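Local coordinates for O-ureido-L-serine synthase (Streptomyces lavendulae, PDB 3X44), which uses pyridoxal 5'-phosphate to join hydroxyurea to O-acetyl-L-serine, making O-ureido-L-serine for D-cycloserine biosynthesis, and also accepts sulfide to make L-cysteine, at the interface of chains A and B. Coordinates in Å, arbitrary orientation; residue numbers count along the deposited sequence, not the author numbering. Chains: chain A/B, O-ureido-L-serine synthase.

Contact 1: the interface of chains A and B. Residues chain A 99, 102-103; chain B 308.
B:Glu308 meets A:Val99, A:Arg102 and A:Lys103, and both its backbone and its side chain take part. The patch belongs to the subunit interface of this homotetrameric, fold type II PLP enzyme. A:Arg102 NH2, a terminal guanidinium nitrogen, donates a hydrogen bond of 2.8 Å to the backbone oxygen B:Glu308 O. The bond is somewhat bent, with 142° at the hydrogen. The donor is tilted 35° from the carbonyl plane, and the oxygen in turn lies out of the guanidinium plane. The carboxylate turns away from A:Arg102 toward the other two residues. B:Glu308 OE2 faces the end of A:Lys103, where A:Lys103 NZ makes a long salt bridge of 3.7 Å to it. The CE methylene of A:Lys103 is nearer to the same oxygen than NZ is, so the amine nitrogen is not pointed straight at it. The other oxygen, B:Glu308 OE1, rests against the methyl A:Val99 CG2 at 3.4 Å.

All three chain A residues come from helix 99-107, with A:Val99 one turn before A:Lys103. B:Glu308 is in a loop. The A:Arg102 chain is extended from CG to NE, which carries its guanidinium to the main chain of B:Glu308. The positive groups of A:Arg102 and A:Lys103 probably favour a charged carboxylate. A:Lys103 is straight as far as CE and bends only at its last torsion, chi4 -132°, which sets the position of NZ beside B:Glu308 OE2.

Contact 2: the interface of chains A and B. Residues chain A 131, 134-135, 137; chain B 315, 318-319.
The phenol ring of A:Tyr135 is covered on both faces. B:Leu318 CD1 lies 3.8 Å above one face, toward the rim, and A:Lys134 CG covers the opposite face from its own chain. At the edge, in the ring plane, sits B:Asp319 OD1, which accepts a 2.7 Å hydrogen bond from A:Tyr135 OH. The ring and carboxylate planes stand 81° apart. The phenol meets OD1 on the syn side, 28° out of the carboxylate plane.

A:Lys134 NZ takes the syn lone pair of the other oxygen, B:Asp319 OD2, in a 2.8 Å salt bridge. Its CG is anti to the backbone N (chi1 -162°), and the extended chain runs past the phenol ring to the aspartate. The carboxylate is thus held through both oxygens, although B:Asp319 is poorly ordered.

The A:Trp137 indole has A:Tyr135 CB against one face. A:Trp137 CZ2 reaches B:Leu318 CD1 at 3.9 Å. A:Leu131 and B:Leu315 cross at about a right angle and touch through their CD2 methyls.

This subunit contact docks helix 312-319 of chain B, near its C-terminus, against the end of helix 120-135 and the following A:Trp137 of chain A.

Contact 3: the interface of chains A and B. Residues chain A 15-17, 36; chain B 4, 7, 10.
The B:Phe4 ring turns one edge toward the chain A strand and one face toward B:Thr10. A:Ile16 O lies in the ring plane at this edge. The methyl B:Thr10 CG2 sits over the ring centre, 3.9 Å above it, in the same chain. A:Pro15 CB touches the ring carbon B:Phe4 CE1 at 3.4 Å, at the rim of the face that B:Thr10 CG2 covers. The proline also crosses B:Thr10 at about a right angle, with CB and CG near the CG2 methyl. On its other flank, A:Pro15 CG lies 3.4 Å above the A:Phe36 ring, toward the rim. The proline is therefore packed between two phenylalanines, one from each subunit.

A:Phe36 directs its far end at chain B. A:Phe36 CZ comes nearest to the hydroxyl oxygen B:Thr10 OG1, at 3.2 Å, and touches B:Thr10 CB. Its CE2 makes a looser contact with B:Ile7 CD1.

The backbones also join. B:Phe4 N donates a 3.0 Å hydrogen bond to A:Ile16 O. B:Phe4 and A:Val17 form a parallel beta bridge, so the N-terminal segment of chain B extends beside strand 16-18. A:Val17 CG1 adds contact with B:Phe4 CB. The patch is a small, largely apolar part of the subunit interface.

B:Thr10 and B:Ile7 belong to the 3-10 helix 7-10. B:Thr10 OG1 lies between its backbone N and carbonyl carbon (chi1 70°), which turns the hydroxyl back to donate a 2.7 Å hydrogen bond to B:Ile7 O, in the carbonyl plane.

Contact 1: the interface of chains A and B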
# COMPACT_ATOMS: atom_id res chain seq x y z
N VAL A 99 17.29 -29.97 -2.97
CA VAL A 99 17.88 -29.66 -4.26
C VAL A 99 17.30 -28.38 -4.85
O VAL A 99 17.98 -27.68 -5.60
CB VAL A 99 17.73 -30.84 -5.26
CG1 VAL A 99 16.26 -31.15 -5.53
CG2 VAL A 99 18.46 -30.52 -6.56
N ARG A 102 19.58 -25.72 -4.26
CA ARG A 102 20.74 -25.72 -5.16
C ARG A 102 20.36 -25.10 -6.51
O ARG A 102 21.10 -24.30 -7.08
CB ARG A 102 21.25 -27.14 -5.42
CG ARG A 102 21.87 -27.85 -4.22
CD ARG A 102 22.19 -29.28 -4.63
NE ARG A 102 22.43 -30.15 -3.49
CZ ARG A 102 23.07 -31.31 -3.56
NH1 ARG A 102 23.24 -32.04 -2.46
NH2 ARG A 102 23.53 -31.75 -4.72
N LYS A 103 19.20 -25.49 -7.02
CA LYS A 103 18.76 -25.00 -8.31
C LYS A 103 18.42 -23.52 -8.29
O LYS A 103 18.70 -22.80 -9.26
CB LYS A 103 17.55 -25.80 -8.79
CG LYS A 103 17.91 -27.16 -9.38
CD LYS A 103 16.69 -27.90 -9.87
CE LYS A 103 17.06 -29.26 -10.45
NZ LYS A 103 16.41 -29.47 -11.77
N GLU B 308 23.91 -29.65 -10.44
CA GLU B 308 23.45 -29.72 -9.06
C GLU B 308 24.59 -30.08 -8.11
O GLU B 308 24.40 -30.13 -6.89
CB GLU B 308 22.34 -30.76 -8.93
CG GLU B 308 21.04 -30.35 -9.58
CD GLU B 308 20.09 -31.52 -9.76
OE1 GLU B 308 20.06 -32.41 -8.88
OE2 GLU B 308 19.36 -31.55 -10.78

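Contact 2: the interface of chains A and B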
# COMPACT_ATOMS: atom_id res chain seq x y z
N LEU A 131 37.63 -19.94 2.19
CA LEU A 131 37.52 -19.48 0.81
C LEU A 131 37.74 -17.98 0.71
O LEU A 131 38.40 -17.49 -0.21
CB LEU A 131 36.13 -19.79 0.24
CG LEU A 131 35.78 -21.27 0.10
CD1 LEU A 131 34.31 -21.41 -0.24
CD2 LEU A 131 36.66 -21.90 -0.98
N LYS A 134 41.39 -17.05 1.09
CA LYS A 134 42.16 -17.47 -0.06
C LYS A 134 41.92 -16.60 -1.29
O LYS A 134 42.85 -16.32 -2.05
CB LYS A 134 41.85 -18.93 -0.40
CG LYS A 134 42.87 -19.59 -1.30
CD LYS A 134 42.42 -20.98 -1.72
CE LYS A 134 43.45 -21.66 -2.61
NZ LYS A 134 43.10 -23.08 -2.87
N TYR A 135 40.68 -16.15 -1.47
CA TYR A 135 40.34 -15.35 -2.64
C TYR A 135 39.93 -13.90 -2.39
O TYR A 135 39.71 -13.15 -3.34
CB TYR A 135 39.26 -16.07 -3.45
CG TYR A 135 39.64 -17.50 -3.76
CD1 TYR A 135 39.13 -18.56 -3.00
CD2 TYR A 135 40.53 -17.80 -4.80
CE1 TYR A 135 39.50 -19.88 -3.28
CE2 TYR A 135 40.90 -19.11 -5.07
CZ TYR A 135 40.38 -20.14 -4.31
OH TYR A 135 40.74 -21.44 -4.59
N TRP A 137 37.12 -12.81 -1.03
CA TRP A 137 35.68 -12.58 -1.15
C TRP A 137 35.09 -11.98 0.12
O TRP A 137 35.65 -12.15 1.21
CB TRP A 137 34.98 -13.90 -1.45
CG TRP A 137 35.50 -14.57 -2.67
CD1 TRP A 137 36.18 -13.99 -3.71
CD2 TRP A 137 35.35 -15.95 -3.01
NE1 TRP A 137 36.46 -14.92 -4.68
CE2 TRP A 137 35.96 -16.14 -4.27
CE3 TRP A 137 34.76 -17.05 -2.37
CZ2 TRP A 137 36.00 -17.38 -4.91
CZ3 TRP A 137 34.80 -18.29 -3.00
CH2 TRP A 137 35.41 -18.44 -4.26
N LEU B 315 36.49 -23.92 -8.57
CA LEU B 315 37.42 -23.56 -7.51
C LEU B 315 38.86 -23.84 -7.93
O LEU B 315 39.76 -23.05 -7.66
CB LEU B 315 37.10 -24.35 -6.24
CG LEU B 315 35.92 -23.83 -5.42
CD1 LEU B 315 35.58 -24.82 -4.32
CD2 LEU B 315 36.27 -22.47 -4.83
N LEU B 318 40.45 -21.51 -10.42
CA LEU B 318 40.91 -20.25 -9.84
C LEU B 318 42.39 -20.26 -9.50
O LEU B 318 43.14 -19.38 -9.92
CB LEU B 318 40.10 -19.93 -8.58
CG LEU B 318 38.58 -19.81 -8.74
CD1 LEU B 318 37.93 -19.72 -7.37
CD2 LEU B 318 38.24 -18.59 -9.58
N ASP B 319 42.81 -21.26 -8.74
CA ASP B 319 44.21 -21.39 -8.33
C ASP B 319 45.18 -21.27 -9.51
O ASP B 319 46.20 -20.58 -9.42
CB ASP B 319 44.43 -22.72 -7.62
CG ASP B 319 43.77 -22.78 -6.27
OD1 ASP B 319 42.52 -22.72 -6.21
OD2 ASP B 319 44.49 -22.87 -5.25

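Contact 3: the interface of chains A and B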
# COMPACT_ATOMS: atom_id res chain seq x y z
N PRO A 15 2.33 -9.51 3.99
CA PRO A 15 1.02 -9.58 4.63
C PRO A 15 0.97 -10.50 5.84
O PRO A 15 1.73 -11.46 5.94
CB PRO A 15 0.09 -10.07 3.52
CG PRO A 15 0.96 -10.69 2.50
CD PRO A 15 2.36 -10.15 2.67
N ILE A 16 0.08 -10.16 6.76
CA ILE A 16 -0.17 -10.96 7.95
C ILE A 16 -1.65 -11.31 7.76
O ILE A 16 -2.49 -10.42 7.58
CB ILE A 16 0.03 -10.17 9.26
CG1 ILE A 16 1.52 -9.94 9.51
CG2 ILE A 16 -0.56 -10.95 10.44
CD1 ILE A 16 1.79 -9.12 10.75
N VAL A 17 -1.96 -12.59 7.78
CA VAL A 17 -3.33 -13.04 7.58
C VAL A 17 -3.82 -13.96 8.69
O VAL A 17 -3.05 -14.69 9.31
CB VAL A 17 -3.48 -13.77 6.22
CG1 VAL A 17 -2.46 -13.23 5.22
CG2 VAL A 17 -3.29 -15.27 6.39
N PHE A 36 5.98 -13.89 0.26
CA PHE A 36 5.66 -12.76 -0.60
C PHE A 36 6.89 -11.93 -0.99
O PHE A 36 6.80 -11.02 -1.83
CB PHE A 36 4.61 -11.87 0.07
CG PHE A 36 3.19 -12.38 -0.05
CD1 PHE A 36 2.39 -12.02 -1.14
CD2 PHE A 36 2.65 -13.23 0.92
CE1 PHE A 36 1.08 -12.48 -1.25
CE2 PHE A 36 1.35 -13.70 0.82
CZ PHE A 36 0.56 -13.33 -0.27
N PHE B 4 -4.95 -8.81 7.26
CA PHE B 4 -5.83 -9.42 6.26
C PHE B 4 -6.60 -10.54 6.95
O PHE B 4 -6.07 -11.23 7.81
CB PHE B 4 -5.01 -10.03 5.12
CG PHE B 4 -4.33 -9.01 4.25
CD1 PHE B 4 -3.00 -8.68 4.46
CD2 PHE B 4 -5.02 -8.41 3.20
CE1 PHE B 4 -2.35 -7.76 3.64
CE2 PHE B 4 -4.37 -7.48 2.37
CZ PHE B 4 -3.03 -7.16 2.59
N ILE B 7 -6.24 -15.21 3.16
CA ILE B 7 -5.09 -15.20 2.27
C ILE B 7 -5.53 -14.75 0.88
O ILE B 7 -4.75 -14.19 0.11
CB ILE B 7 -4.44 -16.61 2.20
CG1 ILE B 7 -3.18 -16.57 1.32
CG2 ILE B 7 -5.44 -17.62 1.63
CD1 ILE B 7 -2.00 -15.87 1.99
N THR B 10 -5.06 -11.12 -0.49
CA THR B 10 -3.75 -10.65 -0.92
C THR B 10 -3.58 -10.87 -2.41
O THR B 10 -2.51 -10.62 -2.96
CB THR B 10 -2.60 -11.39 -0.19
OG1 THR B 10 -2.55 -12.74 -0.64
CG2 THR B 10 -2.82 -11.35 1.32

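Measured between the centres of their C-alpha atoms, contact 1 lies about 22 Å from contact 2 and 29 Å from contact 3. Contacts 2 and 3 are about 43 Å apart. No residue is shared. Contacts 1 and 2 both use the C-terminal region of chain B, which runs from a loop to helix 312-319 along chain A. Contact 3 uses the N-terminal segment instead. Both ends of one subunit thus reach onto its partner. The interface is two-fold symmetric, so each contact recurs with the chains exchanged. The pair forms part of the homotetramer.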